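Local coordinates for vacuolar protein-sorting-associated protein 25 (Homo sapiens, PDB 3HTU) that forms part of the ESCRT-II complex, required for sorting endosomal cargo into multivesicular bodies, and is represented here by its C-terminal winged-helix domain, at residues A[53-66]-A[70-79]. Residues are numbered along the deposited sequence; the frame is centred on the assembly and turned at random.
Sequences LRALQALQQEHKAE and VSDGRGVKFF
Glu66 and Lys77 form an antiparallel hydrogen-bonded pair, with Glu66 N bonded to Lys77 O at 2.8 Å and Lys77 N returning the bond to Glu66 O, and Phe79 N to Lys64 O carries the pairing on to the C-terminal residue. On the helix-facing side of this ladder, Leu56 and Val76 meet tip to tip, CG of the leucine 3.9 Å from CG2 of the valine. That methyl stands anti to the valine's own backbone N (CG1 at chi1 61°) and also lies over the rim of one face of the Phe78 ring. Leu59 CD2 comes to the edge of the same ring, 4.1 Å from Phe78 CE2, while Ala65 CB packs against the same Val76 CG2. Strands 65-68 and 75-78 are the wing hairpin of a winged-helix domain; a Schellman motif with His63 at positive phi ends helix 49-61 and turns the chain into it. Leu33 of helix 30-35 and Val18 of helix 7-19 also touch Phe78. Across the ladder, Phe79 lays its ring edge along the 65-66 backbone, CE1 3.5 Å from Glu66 CB. With an alanine in place of Phe79 the ring edge is gone, which would probably leave Glu66 CB and the backbone at 65-66 without their apolar cover. The Glu66 carboxylate and Lys77 NZ bind another protein's chain. The Arg74 chain bends at chi3 (58°), and Leu53 CD1 meets its guanidinium at the edge, 3.7 Å from NH2, the nitrogen that also salt-bridges Glu49.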
loop_
_atom_site.group_PDB
_atom_site.type_symbol
_atom_site.label_atom_id
_atom_site.label_comp_id
_atom_site.label_asym_id
_atom_site.label_seq_id
_atom_site.Cartn_x
_atom_site.Cartn_y
_atom_site.Cartn_z
ATOM N N LEU A 53 3.896 1.634 8.001
ATOM C CA LEU A 53 5.201 0.978 7.945
ATOM C C LEU A 53 5.504 0.081 9.145
ATOM O O LEU A 53 6.086 -0.995 8.981
ATOM C CB LEU A 53 6.328 1.979 7.722
ATOM C CG LEU A 53 6.639 2.175 6.240
ATOM C CD1 LEU A 53 7.495 3.398 6.053
ATOM C CD2 LEU A 53 7.269 0.915 5.591
ATOM N N ARG A 54 5.125 0.519 10.347
ATOM C CA ARG A 54 5.296 -0.311 11.537
ATOM C C ARG A 54 4.372 -1.551 11.516
ATOM O O ARG A 54 4.732 -2.607 12.037
ATOM C CB ARG A 54 5.105 0.504 12.824
ATOM C CG ARG A 54 5.952 1.794 12.928
ATOM C CD ARG A 54 7.356 1.590 13.516
ATOM N NE ARG A 54 7.919 2.879 13.959
ATOM C CZ ARG A 54 9.120 3.058 14.512
ATOM N NH1 ARG A 54 9.945 2.031 14.716
ATOM N NH2 ARG A 54 9.501 4.282 14.868
ATOM N N ALA A 55 3.183 -1.407 10.929
ATOM C CA ALA A 55 2.276 -2.530 10.732
ATOM C C ALA A 55 2.938 -3.542 9.792
ATOM O O ALA A 55 2.942 -4.742 10.068
ATOM C CB ALA A 55 0.956 -2.067 10.143
ATOM N N LEU A 56 3.495 -3.027 8.703
ATOM C CA LEU A 56 4.132 -3.842 7.676
ATOM C C LEU A 56 5.413 -4.512 8.168
ATOM O O LEU A 56 5.739 -5.620 7.738
ATOM C CB LEU A 56 4.432 -2.980 6.453
ATOM C CG LEU A 56 3.455 -2.938 5.266
ATOM C CD1 LEU A 56 2.074 -3.486 5.539
ATOM C CD2 LEU A 56 3.362 -1.587 4.692
ATOM N N GLN A 57 6.131 -3.827 9.065
ATOM C CA GLN A 57 7.358 -4.357 9.679
ATOM C C GLN A 57 7.060 -5.563 10.578
ATOM O O GLN A 57 7.811 -6.540 10.568
ATOM C CB GLN A 57 8.129 -3.251 10.436
ATOM C CG GLN A 57 8.893 -2.261 9.505
ATOM C CD GLN A 57 9.200 -0.904 10.133
ATOM O OE1 GLN A 57 9.029 -0.689 11.347
ATOM N NE2 GLN A 57 9.655 0.025 9.303
ATOM N N ALA A 58 5.965 -5.498 11.342
ATOM C CA ALA A 58 5.517 -6.633 12.138
ATOM C C ALA A 58 5.146 -7.819 11.246
ATOM O O ALA A 58 5.498 -8.959 11.558
ATOM C CB ALA A 58 4.342 -6.249 13.045
ATOM N N LEU A 59 4.460 -7.536 10.134
ATOM C CA LEU A 59 4.174 -8.544 9.100
ATOM C C LEU A 59 5.457 -9.122 8.514
ATOM O O LEU A 59 5.608 -10.338 8.482
ATOM C CB LEU A 59 3.285 -7.983 7.985
ATOM C CG LEU A 59 1.755 -8.177 7.927
ATOM C CD1 LEU A 59 1.090 -8.775 9.157
ATOM C CD2 LEU A 59 1.071 -6.901 7.501
ATOM N N GLN A 60 6.378 -8.266 8.071
ATOM C CA GLN A 60 7.661 -8.736 7.549
ATOM C C GLN A 60 8.402 -9.685 8.517
ATOM O O GLN A 60 8.984 -10.684 8.073
ATOM C CB GLN A 60 8.575 -7.591 7.084
ATOM C CG GLN A 60 9.974 -8.071 6.654
ATOM C CD GLN A 60 10.611 -7.291 5.511
ATOM O OE1 GLN A 60 10.152 -6.227 5.121
ATOM N NE2 GLN A 60 11.704 -7.846 4.961
ATOM N N GLN A 61 8.379 -9.358 9.810
ATOM C CA GLN A 61 8.988 -10.208 10.860
ATOM C C GLN A 61 8.400 -11.616 10.912
ATOM O O GLN A 61 9.095 -12.553 11.285
ATOM C CB GLN A 61 8.871 -9.559 12.246
ATOM C CG GLN A 61 9.998 -8.577 12.599
ATOM C CD GLN A 61 9.871 -8.007 14.020
ATOM O OE1 GLN A 61 10.538 -8.471 14.961
ATOM N NE2 GLN A 61 9.005 -7.003 14.184
ATOM N N GLU A 62 7.115 -11.742 10.575
ATOM C CA GLU A 62 6.411 -13.030 10.506
ATOM C C GLU A 62 6.445 -13.633 9.099
ATOM O O GLU A 62 5.748 -14.615 8.841
ATOM C CB GLU A 62 4.940 -12.860 10.902
ATOM C CG GLU A 62 4.682 -12.378 12.306
ATOM C CD GLU A 62 3.252 -11.920 12.485
ATOM O OE1 GLU A 62 2.951 -11.291 13.524
ATOM O OE2 GLU A 62 2.425 -12.181 11.582
ATOM N N HIS A 63 7.243 -13.043 8.201
ATOM C CA HIS A 63 7.449 -13.532 6.813
ATOM C C HIS A 63 6.221 -13.360 5.915
ATOM O O HIS A 63 6.160 -13.904 4.808
ATOM C CB HIS A 63 7.957 -14.995 6.767
ATOM C CG HIS A 63 8.889 -15.341 7.885
ATOM N ND1 HIS A 63 10.207 -14.935 7.908
ATOM C CD2 HIS A 63 8.684 -16.027 9.035
ATOM C CE1 HIS A 63 10.776 -15.367 9.020
ATOM N NE2 HIS A 63 9.873 -16.031 9.723
ATOM N N LYS A 64 5.256 -12.582 6.395
ATOM C CA LYS A 64 4.014 -12.343 5.665
ATOM C C LYS A 64 4.107 -11.211 4.656
ATOM O O LYS A 64 3.176 -10.978 3.892
ATOM C CB LYS A 64 2.871 -12.068 6.648
ATOM C CG LYS A 64 2.579 -13.252 7.572
ATOM C CD LYS A 64 1.276 -13.056 8.327
ATOM C CE LYS A 64 1.059 -14.187 9.304
ATOM N NZ LYS A 64 -0.331 -14.224 9.850
ATOM N N ALA A 65 5.239 -10.533 4.628
ATOM C CA ALA A 65 5.411 -9.327 3.817
ATOM C C ALA A 65 6.880 -9.040 3.627
ATOM O O ALA A 65 7.693 -9.371 4.479
ATOM C CB ALA A 65 4.733 -8.122 4.490
ATOM N N GLU A 66 7.217 -8.452 2.484
ATOM C CA GLU A 66 8.536 -7.885 2.286
ATOM C C GLU A 66 8.353 -6.450 1.789
ATOM O O GLU A 66 7.701 -6.210 0.773
ATOM C CB GLU A 66 9.359 -8.693 1.284
ATOM C CG GLU A 66 10.806 -8.229 1.205
ATOM C CD GLU A 66 11.662 -9.068 0.252
ATOM O OE1 GLU A 66 11.391 -10.286 0.092
ATOM O OE2 GLU A 66 12.602 -8.498 -0.345
ATOM N N VAL A 70 12.850 1.307 -2.158
ATOM C CA VAL A 70 13.488 2.131 -3.175
ATOM C C VAL A 70 12.532 3.231 -3.648
ATOM O O VAL A 70 11.336 2.992 -3.858
ATOM C CB VAL A 70 14.107 1.324 -4.362
ATOM C CG1 VAL A 70 15.324 0.508 -3.887
ATOM C CG2 VAL A 70 13.092 0.437 -5.031
ATOM N N SER A 71 13.079 4.439 -3.766
ATOM C CA SER A 71 12.294 5.629 -4.051
ATOM C C SER A 71 11.550 5.595 -5.388
ATOM O O SER A 71 10.502 6.240 -5.515
ATOM C CB SER A 71 13.198 6.858 -3.994
ATOM O OG SER A 71 13.768 6.986 -2.708
ATOM N N ASP A 72 12.089 4.854 -6.364
ATOM C CA ASP A 72 11.498 4.726 -7.704
ATOM C C ASP A 72 10.287 3.804 -7.758
ATOM O O ASP A 72 9.648 3.655 -8.815
ATOM C CB ASP A 72 12.545 4.279 -8.749
ATOM C CG ASP A 72 13.208 2.947 -8.403
ATOM O OD1 ASP A 72 13.647 2.774 -7.258
ATOM O OD2 ASP A 72 13.324 2.075 -9.285
ATOM N N GLY A 73 9.960 3.188 -6.629
ATOM C CA GLY A 73 8.829 2.288 -6.582
ATOM C C GLY A 73 8.650 1.612 -5.248
ATOM O O GLY A 73 8.919 0.396 -5.114
ATOM N N ARG A 74 8.188 2.410 -4.279
ATOM C CA ARG A 74 8.031 2.008 -2.892
ATOM C C ARG A 74 6.778 1.189 -2.737
ATOM O O ARG A 74 5.754 1.454 -3.392
ATOM C CB ARG A 74 7.888 3.227 -1.967
ATOM C CG ARG A 74 9.130 4.080 -1.789
ATOM C CD ARG A 74 8.859 5.241 -0.821
ATOM N NE ARG A 74 8.414 4.830 0.521
ATOM C CZ ARG A 74 9.234 4.537 1.532
ATOM N NH1 ARG A 74 10.545 4.585 1.361
ATOM N NH2 ARG A 74 8.744 4.190 2.712
ATOM N N GLY A 75 6.832 0.224 -1.827
ATOM C CA GLY A 75 5.654 -0.571 -1.566
ATOM C C GLY A 75 5.958 -1.836 -0.816
ATOM O O GLY A 75 6.940 -1.907 -0.083
ATOM N N VAL A 76 5.102 -2.833 -1.001
ATOM C CA VAL A 76 5.136 -4.012 -0.171
ATOM C C VAL A 76 4.624 -5.210 -0.983
ATOM O O VAL A 76 3.712 -5.077 -1.817
ATOM C CB VAL A 76 4.390 -3.772 1.180
ATOM C CG1 VAL A 76 2.920 -3.428 0.955
ATOM C CG2 VAL A 76 4.516 -4.963 2.127
ATOM N N LYS A 77 5.263 -6.367 -0.789
ATOM C CA LYS A 77 4.713 -7.622 -1.319
ATOM C C LYS A 77 4.255 -8.481 -0.170
ATOM O O LYS A 77 4.968 -8.648 0.808
ATOM C CB LYS A 77 5.740 -8.367 -2.178
ATOM C CG LYS A 77 5.241 -9.703 -2.785
ATOM C CD LYS A 77 6.221 -10.179 -3.868
ATOM C CE LYS A 77 5.861 -11.557 -4.450
ATOM N NZ LYS A 77 6.900 -11.995 -5.452
ATOM N N PHE A 78 3.061 -9.046 -0.299
ATOM C CA PHE A 78 2.517 -9.956 0.708
ATOM C C PHE A 78 2.681 -11.397 0.263
ATOM O O PHE A 78 2.651 -11.698 -0.923
ATOM C CB PHE A 78 1.050 -9.657 0.980
ATOM C CG PHE A 78 0.809 -8.279 1.545
ATOM C CD1 PHE A 78 0.523 -7.204 0.695
ATOM C CD2 PHE A 78 0.886 -8.053 2.919
ATOM C CE1 PHE A 78 0.311 -5.925 1.217
ATOM C CE2 PHE A 78 0.678 -6.773 3.449
ATOM C CZ PHE A 78 0.392 -5.720 2.599
ATOM N N PHE A 79 2.881 -12.262 1.241
ATOM C CA PHE A 79 3.118 -13.691 1.017
ATOM C C PHE A 79 2.091 -14.472 1.818
ATOM O O PHE A 79 1.824 -15.633 1.598
ATOM C CB PHE A 79 4.547 -14.071 1.441
ATOM C CG PHE A 79 5.598 -13.275 0.744
ATOM C CD1 PHE A 79 6.175 -12.166 1.375
ATOM C CD2 PHE A 79 5.993 -13.594 -0.552
ATOM C CE1 PHE A 79 7.154 -11.401 0.736
ATOM C CE2 PHE A 79 6.965 -12.822 -1.203
ATOM C CZ PHE A 79 7.535 -11.709 -0.547
ATOM O OXT PHE A 79 1.459 -13.953 2.723
#